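Long-range contacts in computational Design of Enzyme (Synthetic construct, PDB 3TP4), which is a computationally designed enzyme, probably built on a glycosyl hydrolase family 26 TIM-barrel scaffold to carry an activated serine-containing catalytic triad: residues I98-D102 with R160-I166; V407-Q411 with T444-A449; R227-L231 with I270-K274. All coordinates share one frame. Residue numbers count along the deposited sequence, not the author numbering.

Contact 1. Residues I98-D102 with R160-I166; sequences IRKAD and RDDGTLI
Ile166 lays its CD1 methyl against one side of a helical turn: CD1 stands 4.0 Å from CG2 of Ile98, 3.8 Å from both CA and CG of Arg99, and 3.7 Å from CB of Asp102. The m,t rotamer of Ile166 sends CD1 to these three residues, spaced i, i+1 and i+4 on helix 98-102. The partner 160-166 is irregular: Arg160 to Gly163 form a type I turn, closed by Gly163 N to Arg160 O at 2.7 Å, with Gly163 at phi 91°. An Asx turn overlaps its end, Thr164 N donating to Asp162 OD1 at 3.0 Å. Arg160 lies nearest Arg99, CA to CA 6.2 Å, and Ile166 nearest Asp102, 7.3 Å. Two salt bridges lie beyond the apolar patch. Asp161 OD1 takes hydrogen bonds from Arg99 NH2 at 2.6 Å and NH1 at 2.8 Å, near the guanidinium plane; Arg160 NH1 reaches Asp102 OD1 only weakly, at 3.3 Å. Arg99 NH1 also bonds Arg159 O. This is packing between successive beta-alpha units of a TIM barrel: the loop runs from helix 141-157 into strand 168-174, while helix 87-104 rests Ile98 on Trp69 and Ala101 on Phe67 of strand 66-70, and Ile166 touches Asn108 of strand 107-113.

Contact 2. Residues V407-Q411 with T444-A449; sequences VEVAQ and TYTVTA
Backbone hydrogen bonds set the register of this antiparallel pair, whose short strand axes, 407-411 and 446-449, approach to 4.7 Å with 164° between their directions. Glu408 and Thr448 form one hydrogen-bonded pair, Glu408 N to Thr448 O 2.9 Å and Thr448 N to Glu408 O 3.0 Å; Ala410 and Thr446 form the next, Ala410 N to Thr446 O 2.9 Å and Thr446 N to Ala410 O 3.0 Å. Val407 with Ala449 and Val409 with Val447 are the non-hydrogen-bonded pairs, CA to CA 4.5 and 4.7 Å. A CA-H...O contact adds to the first, Val407 CA to Thr448 O 3.3 Å. Pairing ends at Thr446; Thr444 and Tyr445 run irregularly beside Gln411 (Gln411 CA to Tyr445 CA 5.3 Å, Gln411 OE1 to Thr444 CG2 3.7 Å).

The valines, all t, pack on the face they share with Ala449: Val407 CG1 meets Val447 CG1 at 3.7 Å and Val407 CG2 meets Ala449 CB at 4.2 Å.

On the face of Glu408, Ala410, Thr446 and Thr448, one water bonds Glu408 O (3.0 Å), Thr446 OG1 (3.0 Å) and Thr448 OG1 (2.8 Å); Thr448 OG1 also bonds Thr461 OG1.

One face is apolar, the other mostly polar and more exposed, consistent with a bacterial Ig-like sheet closing over a core. Strand 414-423 flanks 402-411 and strand 456-466 flanks 446-453, while Trp433 meets Val409 and Ile377 meets Val447 and Ala449.

Contact 3. Residues R227-L231 with I270-K274; sequences RDVYL and IADEK
Arg227 opens the short helix 227-230 and makes the polar part of this contact. Its m,t,p side chain extends toward helix 254-274, where NH2 donates to Glu273 OE1 at 2.5 Å, a salt bridge lying near the guanidinium plane. One face of the same guanidinium rests on Ile270, CZ to CG1 3.8 Å. The closest CA pair is Arg227 and Ile270, 8.5 Å apart, leaving the space between the backbones to side chains. Ile270, in the m,t rotamer, fills it, with Glu273 three residues further along the same side of its helix. Both helices belong to the outer layer of a TIM barrel: helix 227-230 comes after strand 213-217, and helix 254-274 comes after strand 242-249. One turn on from Arg227, Tyr230 points its t side chain inward and brings CD2 to 3.8 Å from Ile270 CD1; its OH bonds Gly244 O, and Trp217 and Phe223 meet its ring edge-to-face. Leu231, whose N bonds Arg227 O at 2.8 Å, completes the apolar patch more loosely in the m,t rotamer, CD2 lying 4.4 Å from Ile270 CD1. Beneath, Leu243 of strand 242-249 touches both Tyr230 and Ile270.

In the fold
From the N terminus, contact 1 comes first, closing a loop of 57 intervening residues that contains strand 107-113 and helix 141-157. Contact 3 follows, its 38 intervening residues including strand 242-249 and most of helix 254-274. Both tie together outer parts of the TIM barrel, on opposite sides of the chain's centre, with their own centres about 33 Å apart. After the remaining barrel strands, the chain enters the Ig-like domain, where contact 2 spans 32 residues by pairing strand 402-411 with strand 446-453. The three closures run in series, none nested or crossing. Contact 2 lies about 18 Å from contact 3 and 33 Å from contact 1, nearest atom to nearest atom.

Contact 1. Residues I98-D102 with R160-I166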
loop_
_atom_site.group_PDB
_atom_site.type_symbol
_atom_site.label_atom_id
_atom_site.label_comp_id
_atom_site.label_asym_id
_atom_site.label_seq_id
_atom_site.Cartn_x
_atom_site.Cartn_y
_atom_site.Cartn_z
ATOM N N ILE A 98 11.819 12.763 3.462
ATOM C CA ILE A 98 11.914 11.794 2.367
ATOM C C ILE A 98 13.178 12.059 1.564
ATOM O O ILE A 98 13.881 11.129 1.157
ATOM C CB ILE A 98 10.675 11.857 1.425
ATOM C CG1 ILE A 98 9.488 11.120 2.049
ATOM C CG2 ILE A 98 10.994 11.259 0.053
ATOM C CD1 ILE A 98 8.161 11.346 1.318
ATOM N N ARG A 99 13.471 13.338 1.336
ATOM C CA ARG A 99 14.691 13.727 0.626
ATOM C C ARG A 99 15.939 13.281 1.399
ATOM O O ARG A 99 16.903 12.765 0.819
ATOM C CB ARG A 99 14.717 15.249 0.408
ATOM C CG ARG A 99 13.896 15.721 -0.791
ATOM C CD ARG A 99 13.555 17.219 -0.733
ATOM N NE ARG A 99 14.677 18.033 -0.266
ATOM C CZ ARG A 99 15.753 18.312 -0.995
ATOM N NH1 ARG A 99 15.858 17.852 -2.238
ATOM N NH2 ARG A 99 16.727 19.057 -0.480
ATOM N N LYS A 100 15.911 13.493 2.710
ATOM C CA LYS A 100 17.016 13.112 3.581
ATOM C C LYS A 100 17.246 11.604 3.544
ATOM O O LYS A 100 18.392 11.138 3.564
ATOM C CB LYS A 100 16.744 13.579 5.010
ATOM C CG LYS A 100 17.049 15.070 5.226
ATOM C CD LYS A 100 16.475 15.599 6.527
ATOM C CE LYS A 100 16.981 17.044 6.808
ATOM N NZ LYS A 100 16.085 17.770 7.760
ATOM N N ALA A 101 16.152 10.847 3.476
ATOM C CA ALA A 101 16.248 9.396 3.470
ATOM C C ALA A 101 16.840 8.955 2.148
ATOM O O ALA A 101 17.687 8.062 2.097
ATOM C CB ALA A 101 14.870 8.771 3.677
ATOM N N ASP A 102 16.386 9.583 1.068
ATOM C CA ASP A 102 16.918 9.289 -0.247
ATOM C C ASP A 102 18.413 9.604 -0.259
ATOM O O ASP A 102 19.204 8.859 -0.831
ATOM C CB ASP A 102 16.207 10.121 -1.325
ATOM C CG ASP A 102 16.808 9.916 -2.706
ATOM O OD1 ASP A 102 16.593 8.840 -3.305
ATOM O OD2 ASP A 102 17.495 10.830 -3.200
ATOM N N ARG A 160 14.748 15.314 -5.463
ATOM C CA ARG A 160 16.132 15.584 -5.128
ATOM C C ARG A 160 16.502 17.012 -5.526
ATOM O O ARG A 160 15.747 17.683 -6.235
ATOM C CB ARG A 160 17.044 14.574 -5.813
ATOM C CG ARG A 160 16.690 13.142 -5.453
ATOM C CD ARG A 160 17.869 12.213 -5.634
ATOM N NE ARG A 160 17.920 11.623 -6.964
ATOM C CZ ARG A 160 17.997 10.317 -7.190
ATOM N NH1 ARG A 160 18.029 9.471 -6.168
ATOM N NH2 ARG A 160 18.042 9.859 -8.434
ATOM N N ASP A 161 17.661 17.472 -5.064
ATOM C CA ASP A 161 18.100 18.841 -5.314
ATOM C C ASP A 161 18.178 19.122 -6.805
ATOM O O ASP A 161 17.885 20.227 -7.258
ATOM C CB ASP A 161 19.463 19.098 -4.667
ATOM C CG ASP A 161 19.414 19.024 -3.153
ATOM O OD1 ASP A 161 18.323 19.220 -2.577
ATOM O OD2 ASP A 161 20.474 18.780 -2.538
ATOM N N ASP A 162 18.573 18.113 -7.569
ATOM C CA ASP A 162 18.653 18.254 -9.016
ATOM C C ASP A 162 17.274 18.154 -9.672
ATOM O O ASP A 162 17.165 18.086 -10.897
ATOM C CB ASP A 162 19.592 17.200 -9.592
ATOM C CG ASP A 162 19.014 15.808 -9.509
ATOM O OD1 ASP A 162 17.964 15.641 -8.843
ATOM O OD2 ASP A 162 19.613 14.885 -10.104
ATOM N N GLY A 163 16.222 18.136 -8.856
ATOM C CA GLY A 163 14.860 18.147 -9.376
ATOM C C GLY A 163 14.226 16.783 -9.632
ATOM O O GLY A 163 13.020 16.684 -9.884
ATOM N N THR A 164 15.033 15.731 -9.572
ATOM C CA THR A 164 14.553 14.378 -9.839
ATOM C C THR A 164 13.521 13.919 -8.798
ATOM O O THR A 164 13.755 14.013 -7.598
ATOM C CB THR A 164 15.721 13.370 -9.873
ATOM O OG1 THR A 164 16.687 13.779 -10.851
ATOM C CG2 THR A 164 15.214 11.979 -10.225
ATOM N N LEU A 165 12.376 13.429 -9.263
ATOM C CA LEU A 165 11.390 12.864 -8.357
ATOM C C LEU A 165 11.978 11.630 -7.683
ATOM O O LEU A 165 12.614 10.804 -8.335
ATOM C CB LEU A 165 10.105 12.487 -9.105
ATOM C CG LEU A 165 9.264 13.663 -9.621
ATOM C CD1 LEU A 165 8.403 13.244 -10.800
ATOM C CD2 LEU A 165 8.411 14.258 -8.507
ATOM N N ILE A 166 11.753 11.518 -6.381
ATOM C CA ILE A 166 12.152 10.339 -5.619
ATOM C C ILE A 166 11.018 9.306 -5.638
ATOM O O ILE A 166 9.888 9.618 -5.267
ATOM C CB ILE A 166 12.432 10.736 -4.166
ATOM C CG1 ILE A 166 13.519 11.817 -4.109
ATOM C CG2 ILE A 166 12.824 9.521 -3.332
ATOM C CD1 ILE A 166 13.680 12.412 -2.740
#

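Contact 2. Residues V407-Q411 with T444-A449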
loop_
_atom_site.group_PDB
_atom_site.type_symbol
_atom_site.label_atom_id
_atom_site.label_comp_id
_atom_site.label_asym_id
_atom_site.label_seq_id
_atom_site.Cartn_x
_atom_site.Cartn_y
_atom_site.Cartn_z
ATOM N N VAL A 407 -24.626 -0.599 -20.580
ATOM C CA VAL A 407 -24.765 -1.352 -19.351
ATOM C C VAL A 407 -26.059 -2.133 -19.458
ATOM O O VAL A 407 -27.078 -1.614 -19.926
ATOM C CB VAL A 407 -24.774 -0.430 -18.111
ATOM C CG1 VAL A 407 -25.324 -1.157 -16.884
ATOM C CG2 VAL A 407 -23.361 0.084 -17.823
ATOM N N GLU A 408 -26.006 -3.397 -19.067
ATOM C CA GLU A 408 -27.186 -4.231 -19.087
ATOM C C GLU A 408 -27.481 -4.643 -17.656
ATOM O O GLU A 408 -26.623 -5.189 -16.964
ATOM C CB GLU A 408 -26.952 -5.448 -19.981
ATOM C CG GLU A 408 -28.189 -6.251 -20.263
ATOM C CD GLU A 408 -27.896 -7.438 -21.155
ATOM O OE1 GLU A 408 -27.406 -8.453 -20.616
ATOM O OE2 GLU A 408 -28.153 -7.348 -22.383
ATOM N N VAL A 409 -28.688 -4.344 -17.200
ATOM C CA VAL A 409 -29.088 -4.690 -15.847
ATOM C C VAL A 409 -30.012 -5.883 -15.907
ATOM O O VAL A 409 -30.973 -5.888 -16.680
ATOM C CB VAL A 409 -29.830 -3.534 -15.167
ATOM C CG1 VAL A 409 -30.272 -3.935 -13.769
ATOM C CG2 VAL A 409 -28.935 -2.282 -15.127
ATOM N N ALA A 410 -29.713 -6.905 -15.112
ATOM C CA ALA A 410 -30.504 -8.133 -15.168
ATOM C C ALA A 410 -30.845 -8.616 -13.775
ATOM O O ALA A 410 -30.153 -8.308 -12.813
ATOM C CB ALA A 410 -29.760 -9.213 -15.931
ATOM N N GLN A 411 -31.922 -9.382 -13.676
ATOM C CA GLN A 411 -32.356 -9.913 -12.398
ATOM C C GLN A 411 -32.868 -11.325 -12.610
ATOM O O GLN A 411 -33.598 -11.595 -13.570
ATOM C CB GLN A 411 -33.438 -9.028 -11.790
ATOM C CG GLN A 411 -33.907 -9.493 -10.438
ATOM C CD GLN A 411 -34.729 -8.443 -9.736
ATOM O OE1 GLN A 411 -35.600 -7.815 -10.340
ATOM N NE2 GLN A 411 -34.450 -8.234 -8.455
ATOM N N THR A 444 -32.438 -5.623 -11.137
ATOM C CA THR A 444 -31.735 -4.741 -10.222
ATOM C C THR A 444 -30.737 -5.519 -9.377
ATOM O O THR A 444 -30.796 -5.461 -8.154
ATOM C CB THR A 444 -32.722 -4.017 -9.270
ATOM O OG1 THR A 444 -32.346 -4.265 -7.912
ATOM C CG2 THR A 444 -34.141 -4.502 -9.479
ATOM N N TYR A 445 -29.818 -6.237 -10.019
ATOM C CA TYR A 445 -29.036 -7.242 -9.302
ATOM C C TYR A 445 -27.684 -7.567 -9.946
ATOM O O TYR A 445 -26.665 -7.472 -9.285
ATOM C CB TYR A 445 -29.860 -8.510 -9.101
ATOM C CG TYR A 445 -29.996 -8.916 -7.658
ATOM C CD1 TYR A 445 -31.015 -8.403 -6.867
ATOM C CD2 TYR A 445 -29.103 -9.813 -7.085
ATOM C CE1 TYR A 445 -31.143 -8.769 -5.553
ATOM C CE2 TYR A 445 -29.221 -10.186 -5.771
ATOM C CZ TYR A 445 -30.244 -9.663 -5.008
ATOM O OH TYR A 445 -30.364 -10.035 -3.691
ATOM N N THR A 446 -27.664 -7.949 -11.220
ATOM C CA THR A 446 -26.388 -8.013 -11.941
ATOM C C THR A 446 -26.268 -6.847 -12.925
ATOM O O THR A 446 -27.175 -6.577 -13.715
ATOM C CB THR A 446 -26.163 -9.355 -12.676
ATOM O OG1 THR A 446 -27.035 -9.441 -13.805
ATOM C CG2 THR A 446 -26.410 -10.535 -11.741
ATOM N N VAL A 447 -25.142 -6.155 -12.856
ATOM C CA VAL A 447 -24.899 -4.959 -13.655
ATOM C C VAL A 447 -23.659 -5.203 -14.517
ATOM O O VAL A 447 -22.550 -5.300 -13.996
ATOM C CB VAL A 447 -24.666 -3.743 -12.739
ATOM C CG1 VAL A 447 -24.415 -2.477 -13.567
ATOM C CG2 VAL A 447 -25.852 -3.552 -11.813
ATOM N N THR A 448 -23.859 -5.338 -15.825
ATOM C CA THR A 448 -22.773 -5.710 -16.722
ATOM C C THR A 448 -22.434 -4.576 -17.679
ATOM O O THR A 448 -23.272 -4.162 -18.480
ATOM C CB THR A 448 -23.127 -6.964 -17.540
ATOM O OG1 THR A 448 -23.360 -8.055 -16.647
ATOM C CG2 THR A 448 -21.994 -7.324 -18.493
ATOM N N ALA A 449 -21.205 -4.074 -17.570
ATOM C CA ALA A 449 -20.713 -3.022 -18.449
ATOM C C ALA A 449 -19.983 -3.624 -19.633
ATOM O O ALA A 449 -19.115 -4.488 -19.466
ATOM C CB ALA A 449 -19.785 -2.087 -17.692
HETATM O O HOH W 1 -26.158 -8.059 -16.359
#

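Contact 3. Residues R227-L231 with I270-K274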
loop_
_atom_site.group_PDB
_atom_site.type_symbol
_atom_site.label_atom_id
_atom_site.label_comp_id
_atom_site.label_asym_id
_atom_site.label_seq_id
_atom_site.Cartn_x
_atom_site.Cartn_y
_atom_site.Cartn_z
ATOM N N ARG A 227 -4.940 -18.935 -0.360
ATOM C CA ARG A 227 -4.885 -17.862 -1.349
ATOM C C ARG A 227 -6.182 -17.101 -1.520
ATOM O O ARG A 227 -6.160 -15.886 -1.672
ATOM C CB ARG A 227 -4.389 -18.379 -2.705
ATOM C CG ARG A 227 -2.879 -18.585 -2.732
ATOM C CD ARG A 227 -2.421 -19.604 -3.768
ATOM N NE ARG A 227 -2.341 -19.063 -5.119
ATOM C CZ ARG A 227 -1.247 -19.090 -5.878
ATOM N NH1 ARG A 227 -0.121 -19.621 -5.423
ATOM N NH2 ARG A 227 -1.281 -18.583 -7.098
ATOM N N ASP A 228 -7.309 -17.810 -1.502
ATOM C CA ASP A 228 -8.596 -17.161 -1.712
ATOM C C ASP A 228 -8.948 -16.220 -0.569
ATOM O O ASP A 228 -9.610 -15.211 -0.782
ATOM C CB ASP A 228 -9.711 -18.198 -1.926
ATOM C CG ASP A 228 -9.520 -18.995 -3.197
ATOM O OD1 ASP A 228 -8.843 -18.493 -4.126
ATOM O OD2 ASP A 228 -10.047 -20.125 -3.269
ATOM N N VAL A 229 -8.503 -16.537 0.641
ATOM C CA VAL A 229 -8.709 -15.625 1.756
ATOM C C VAL A 229 -7.808 -14.378 1.588
ATOM O O VAL A 229 -8.251 -13.232 1.723
ATOM C CB VAL A 229 -8.453 -16.333 3.104
ATOM C CG1 VAL A 229 -8.654 -15.378 4.256
ATOM C CG2 VAL A 229 -9.373 -17.567 3.239
ATOM N N TYR A 230 -6.539 -14.611 1.274
ATOM C CA TYR A 230 -5.598 -13.522 1.020
ATOM C C TYR A 230 -6.089 -12.599 -0.097
ATOM O O TYR A 230 -5.986 -11.367 0.003
ATOM C CB TYR A 230 -4.235 -14.113 0.634
ATOM C CG TYR A 230 -3.159 -13.077 0.292
ATOM C CD1 TYR A 230 -2.512 -12.359 1.290
ATOM C CD2 TYR A 230 -2.791 -12.844 -1.028
ATOM C CE1 TYR A 230 -1.516 -11.415 0.985
ATOM C CE2 TYR A 230 -1.799 -11.911 -1.347
ATOM C CZ TYR A 230 -1.169 -11.203 -0.336
ATOM O OH TYR A 230 -0.183 -10.290 -0.653
ATOM N N LEU A 231 -6.637 -13.181 -1.155
ATOM C CA LEU A 231 -7.049 -12.373 -2.309
ATOM C C LEU A 231 -8.445 -11.756 -2.232
ATOM O O LEU A 231 -8.874 -11.107 -3.182
ATOM C CB LEU A 231 -6.931 -13.177 -3.602
ATOM C CG LEU A 231 -5.515 -13.633 -3.944
ATOM C CD1 LEU A 231 -5.574 -14.614 -5.110
ATOM C CD2 LEU A 231 -4.613 -12.435 -4.259
ATOM N N ILE A 270 2.461 -15.910 -5.574
ATOM C CA ILE A 270 1.491 -15.082 -6.297
ATOM C C ILE A 270 2.204 -13.973 -7.068
ATOM O O ILE A 270 1.915 -13.721 -8.244
ATOM C CB ILE A 270 0.435 -14.492 -5.338
ATOM C CG1 ILE A 270 -0.393 -15.623 -4.719
ATOM C CG2 ILE A 270 -0.466 -13.505 -6.077
ATOM C CD1 ILE A 270 -1.281 -15.188 -3.571
ATOM N N ALA A 271 3.144 -13.309 -6.397
ATOM C CA ALA A 271 3.964 -12.300 -7.049
ATOM C C ALA A 271 4.649 -12.893 -8.290
ATOM O O ALA A 271 4.538 -12.351 -9.393
ATOM C CB ALA A 271 5.008 -11.726 -6.056
ATOM N N ASP A 272 5.353 -14.004 -8.108
ATOM C CA ASP A 272 6.058 -14.636 -9.232
ATOM C C ASP A 272 5.130 -14.938 -10.403
ATOM O O ASP A 272 5.479 -14.692 -11.557
ATOM C CB ASP A 272 6.778 -15.908 -8.788
ATOM C CG ASP A 272 8.001 -15.618 -7.932
ATOM O OD1 ASP A 272 8.406 -14.432 -7.844
ATOM O OD2 ASP A 272 8.554 -16.573 -7.351
ATOM N N GLU A 273 3.942 -15.463 -10.115
ATOM C CA GLU A 273 3.006 -15.785 -11.191
ATOM C C GLU A 273 2.531 -14.534 -11.920
ATOM O O GLU A 273 2.268 -14.570 -13.120
ATOM C CB GLU A 273 1.820 -16.573 -10.648
ATOM C CG GLU A 273 2.235 -17.930 -10.121
ATOM C CD GLU A 273 1.208 -18.534 -9.190
ATOM O OE1 GLU A 273 0.070 -18.009 -9.143
ATOM O OE2 GLU A 273 1.545 -19.529 -8.506
ATOM N N LYS A 274 2.447 -13.414 -11.207
ATOM C CA LYS A 274 1.931 -12.190 -11.822
ATOM C C LYS A 274 3.039 -11.313 -12.390
ATOM O O LYS A 274 2.764 -10.300 -13.023
ATOM C CB LYS A 274 1.074 -11.396 -10.827
ATOM C CG LYS A 274 -0.217 -12.137 -10.399
ATOM C CD LYS A 274 -0.959 -11.386 -9.298
ATOM C CE LYS A 274 -2.276 -12.079 -8.929
ATOM N NZ LYS A 274 -3.210 -12.137 -10.086
#